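Local coordinates for protein transaminase (Bacillus megaterium, PDB 5G0A) that probably transfers amino groups between amines or amino acids and carbonyl acceptors with S-selectivity, using pyridoxal-5'-phosphate as cofactor, at residues B[79-84]-B[90-95]. Sequence-based numbering, arbitrary orientation.
Sequences LDRYGF and ATDYKA. Unlike the reference sequence in segment 90-95: Ala90 (reference Ser).
The capped N-terminus of helix 92-105 meets the loop that follows helix 69-78 through a salt bridge and a tyrosine pair, where Arg81 and Tyr82 reach Thr91, Asp92 and Tyr93. Arginine suits its place because its flat, two-pronged end can hold both carboxylate oxygens: NH2 of Arg81 donates to Asp92 OD1 at 2.8 Å and NH1 to Asp92 OD2 at 3.1 Å. Both oxygens lie near the guanidinium plane, yet the carboxylate is turned 43° against it, and OD1 is approached from above its own plane. Arg81 NE donates to Glu37 O of the second subunit. Tyr82 CE2 lies 3.5 Å above the Arg81 guanidinium plane, toward its rim, and touches Tyr93 CE2 at 3.8 Å, which sits at the edge of the Tyr82 ring. With an alanine at Arg81, Asp92 would probably lose its charged mate and Tyr82 CE2 the flat surface beneath it. Tyr82 joins this apolar ring to a hydroxyl that bonds Ile36 O of the second subunit. Threonine suits the N-cap because its short hydroxyl, between backbone N and carbonyl carbon (chi1 70°), accepts from Lys94 N; Thr91 CG2, left beside the backbone N, rests 3.4 Å from Tyr82 OH. Asp92's negative charge probably also suits the positive end of the helix dipole. The whole is a threonine N-cap beside a bidentate arginine-aspartate salt bridge, set at the subunit interface of a class-III aminotransferase.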
ATOM      1  N   LEU B  79     -40.884  13.754 -12.997  1.00 26.65           N
ATOM      2  CA  LEU B  79     -40.407  15.027 -13.540  1.00 26.66           C
ATOM      3  C   LEU B  79     -41.431  16.184 -13.440  1.00 28.30           C
ATOM      4  O   LEU B  79     -41.071  17.339 -13.673  1.00 29.31           O
ATOM      5  CB  LEU B  79     -39.952  14.839 -14.984  1.00 27.89           C
ATOM      6  CG  LEU B  79     -38.681  13.997 -15.233  1.00 29.27           C
ATOM      7  CD1 LEU B  79     -38.627  13.601 -16.707  1.00 31.94           C
ATOM      8  CD2 LEU B  79     -37.387  14.663 -14.782  1.00 27.34           C
ATOM      9  N   ASP B  80     -42.687  15.881 -13.091  1.00 28.57           N
ATOM     10  CA  ASP B  80     -43.643  16.943 -12.721  1.00 29.36           C
ATOM     11  C   ASP B  80     -43.268  17.574 -11.391  1.00 29.06           C
ATOM     12  O   ASP B  80     -43.662  18.717 -11.093  1.00 29.54           O
ATOM     13  CB  ASP B  80     -45.065  16.378 -12.578  1.00 35.83           C
ATOM     14  CG  ASP B  80     -45.704  16.016 -13.908  1.00 41.45           C
ATOM     15  OD1 ASP B  80     -45.229  16.481 -14.968  1.00 41.77           O
ATOM     16  OD2 ASP B  80     -46.702  15.263 -13.874  1.00 45.66           O
ATOM     17  N   ARG B  81     -42.508  16.833 -10.577  1.00 27.31           N
ATOM     18  CA  ARG B  81     -42.199  17.286  -9.220  1.00 27.75           C
ATOM     19  C   ARG B  81     -40.727  17.653  -9.004  1.00 27.05           C
ATOM     20  O   ARG B  81     -40.413  18.589  -8.259  1.00 26.84           O
ATOM     21  CB  ARG B  81     -42.611  16.215  -8.198  1.00 26.56           C
ATOM     22  CG  ARG B  81     -44.128  16.104  -8.000  1.00 27.94           C
ATOM     23  CD  ARG B  81     -44.481  14.788  -7.319  1.00 29.83           C
ATOM     24  NE  ARG B  81     -43.812  14.710  -6.030  1.00 30.47           N
ATOM     25  CZ  ARG B  81     -43.515  13.588  -5.380  1.00 28.76           C
ATOM     26  NH1 ARG B  81     -43.842  12.394  -5.870  1.00 29.91           N
ATOM     27  NH2 ARG B  81     -42.884  13.680  -4.225  1.00 29.05           N
ATOM     28  N   TYR B  82     -39.838  16.893  -9.651  1.00 26.49           N
ATOM     29  CA  TYR B  82     -38.404  17.043  -9.471  1.00 25.50           C
ATOM     30  C   TYR B  82     -37.712  17.296 -10.824  1.00 27.42           C
ATOM     31  O   TYR B  82     -38.234  16.871 -11.851  1.00 26.90           O
ATOM     32  CB  TYR B  82     -37.871  15.739  -8.854  1.00 26.74           C
ATOM     33  CG  TYR B  82     -38.458  15.403  -7.495  1.00 25.34           C
ATOM     34  CD1 TYR B  82     -38.106  16.150  -6.356  1.00 25.61           C
ATOM     35  CD2 TYR B  82     -39.325  14.315  -7.340  1.00 26.58           C
ATOM     36  CE1 TYR B  82     -38.620  15.835  -5.102  1.00 27.46           C
ATOM     37  CE2 TYR B  82     -39.841  13.986  -6.094  1.00 26.47           C
ATOM     38  CZ  TYR B  82     -39.495  14.749  -4.980  1.00 27.63           C
ATOM     39  OH  TYR B  82     -40.003  14.415  -3.742  1.00 26.70           O
ATOM     40  N   GLY B  83     -36.542  17.952 -10.856  1.00 25.89           N
ATOM     41  CA  GLY B  83     -35.832  18.457  -9.684  1.00 23.75           C
ATOM     42  C   GLY B  83     -34.781  17.501  -9.137  1.00 24.14           C
ATOM     43  O   GLY B  83     -34.597  16.374  -9.625  1.00 24.50           O
ATOM     44  N   PHE B  84     -34.106  17.969  -8.095  1.00 23.54           N
ATOM     45  CA  PHE B  84     -33.082  17.168  -7.440  1.00 23.08           C
ATOM     46  C   PHE B  84     -32.986  17.546  -5.968  1.00 23.28           C
ATOM     47  O   PHE B  84     -32.924  18.729  -5.633  1.00 23.48           O
ATOM     48  CB  PHE B  84     -31.724  17.423  -8.105  1.00 23.09           C
ATOM     49  CG  PHE B  84     -30.576  16.841  -7.310  1.00 22.89           C
ATOM     50  CD1 PHE B  84     -30.411  15.455  -7.265  1.00 23.83           C
ATOM     51  CD2 PHE B  84     -29.733  17.660  -6.559  1.00 23.78           C
ATOM     52  CE1 PHE B  84     -29.408  14.885  -6.487  1.00 23.98           C
ATOM     53  CE2 PHE B  84     -28.709  17.088  -5.771  1.00 23.85           C
ATOM     54  CZ  PHE B  84     -28.555  15.700  -5.751  1.00 24.92           C
ATOM     55  N   ALA B  90     -35.601  13.831   2.443  1.00 24.84           N
ATOM     56  CA  ALA B  90     -36.398  12.637   2.181  1.00 24.36           C
ATOM     57  C   ALA B  90     -37.398  12.848   1.043  1.00 24.15           C
ATOM     58  O   ALA B  90     -37.978  13.924   0.912  1.00 26.19           O
ATOM     59  CB  ALA B  90     -37.136  12.193   3.451  1.00 25.46           C
ATOM     60  N   THR B  91     -37.573  11.805   0.236  1.00 24.78           N
ATOM     61  CA  THR B  91     -38.616  11.761  -0.786  1.00 25.44           C
ATOM     62  C   THR B  91     -39.417  10.483  -0.668  1.00 26.92           C
ATOM     63  O   THR B  91     -38.975   9.498  -0.066  1.00 25.92           O
ATOM     64  CB  THR B  91     -38.051  11.872  -2.224  1.00 24.91           C
ATOM     65  OG1 THR B  91     -37.331  10.671  -2.574  1.00 25.18           O
ATOM     66  CG2 THR B  91     -37.154  13.114  -2.380  1.00 23.61           C
ATOM     67  N   ASP B  92     -40.617  10.504  -1.245  1.00 28.60           N
ATOM     68  CA  ASP B  92     -41.440   9.308  -1.287  1.00 27.19           C
ATOM     69  C   ASP B  92     -40.762   8.213  -2.110  1.00 26.80           C
ATOM     70  O   ASP B  92     -40.770   7.052  -1.726  1.00 26.28           O
ATOM     71  CB  ASP B  92     -42.832   9.621  -1.854  1.00 29.44           C
ATOM     72  CG  ASP B  92     -42.784  10.283  -3.228  1.00 29.90           C
ATOM     73  OD1 ASP B  92     -41.923  11.154  -3.464  1.00 28.81           O
ATOM     74  OD2 ASP B  92     -43.631   9.930  -4.075  1.00 32.08           O
ATOM     75  N   TYR B  93     -40.146   8.592  -3.225  1.00 26.31           N
ATOM     76  CA  TYR B  93     -39.586   7.598  -4.138  1.00 24.87           C
ATOM     77  C   TYR B  93     -38.424   6.828  -3.500  1.00 23.36           C
ATOM     78  O   TYR B  93     -38.322   5.596  -3.641  1.00 24.07           O
ATOM     79  CB  TYR B  93     -39.095   8.255  -5.423  1.00 25.66           C
ATOM     80  CG  TYR B  93     -40.179   8.853  -6.292  1.00 26.09           C
ATOM     81  CD1 TYR B  93     -41.270   8.089  -6.717  1.00 26.21           C
ATOM     82  CD2 TYR B  93     -40.087  10.171  -6.712  1.00 25.38           C
ATOM     83  CE1 TYR B  93     -42.264   8.646  -7.528  1.00 27.43           C
ATOM     84  CE2 TYR B  93     -41.069  10.740  -7.524  1.00 27.52           C
ATOM     85  CZ  TYR B  93     -42.149   9.971  -7.932  1.00 28.34           C
ATOM     86  OH  TYR B  93     -43.114  10.547  -8.768  1.00 28.10           O
ATOM     87  N   LYS B  94     -37.553   7.545  -2.805  1.00 23.40           N
ATOM     88  CA  LYS B  94     -36.380   6.878  -2.194  1.00 23.43           C
ATOM     89  C   LYS B  94     -36.821   5.927  -1.059  1.00 24.68           C
ATOM     90  O   LYS B  94     -36.366   4.775  -0.978  1.00 23.76           O
ATOM     91  CB  LYS B  94     -35.370   7.918  -1.700  1.00 23.59           C
ATOM     92  CG  LYS B  94     -34.048   7.314  -1.203  1.00 23.38           C
ATOM     93  CD  LYS B  94     -33.076   8.379  -0.722  1.00 23.39           C
ATOM     94  CE  LYS B  94     -33.571   9.109   0.543  1.00 26.54           C
ATOM     95  NZ  LYS B  94     -32.590  10.157   0.954  1.00 26.84           N
ATOM     96  N   ALA B  95     -37.731   6.398  -0.208  1.00 24.99           N
ATOM     97  CA  ALA B  95     -38.167   5.583   0.942  1.00 25.93           C
ATOM     98  C   ALA B  95     -38.953   4.363   0.450  1.00 26.52           C
ATOM     99  O   ALA B  95     -38.800   3.256   0.975  1.00 25.79           O
ATOM    100  CB  ALA B  95     -39.000   6.428   1.905  1.00 26.64           C
TER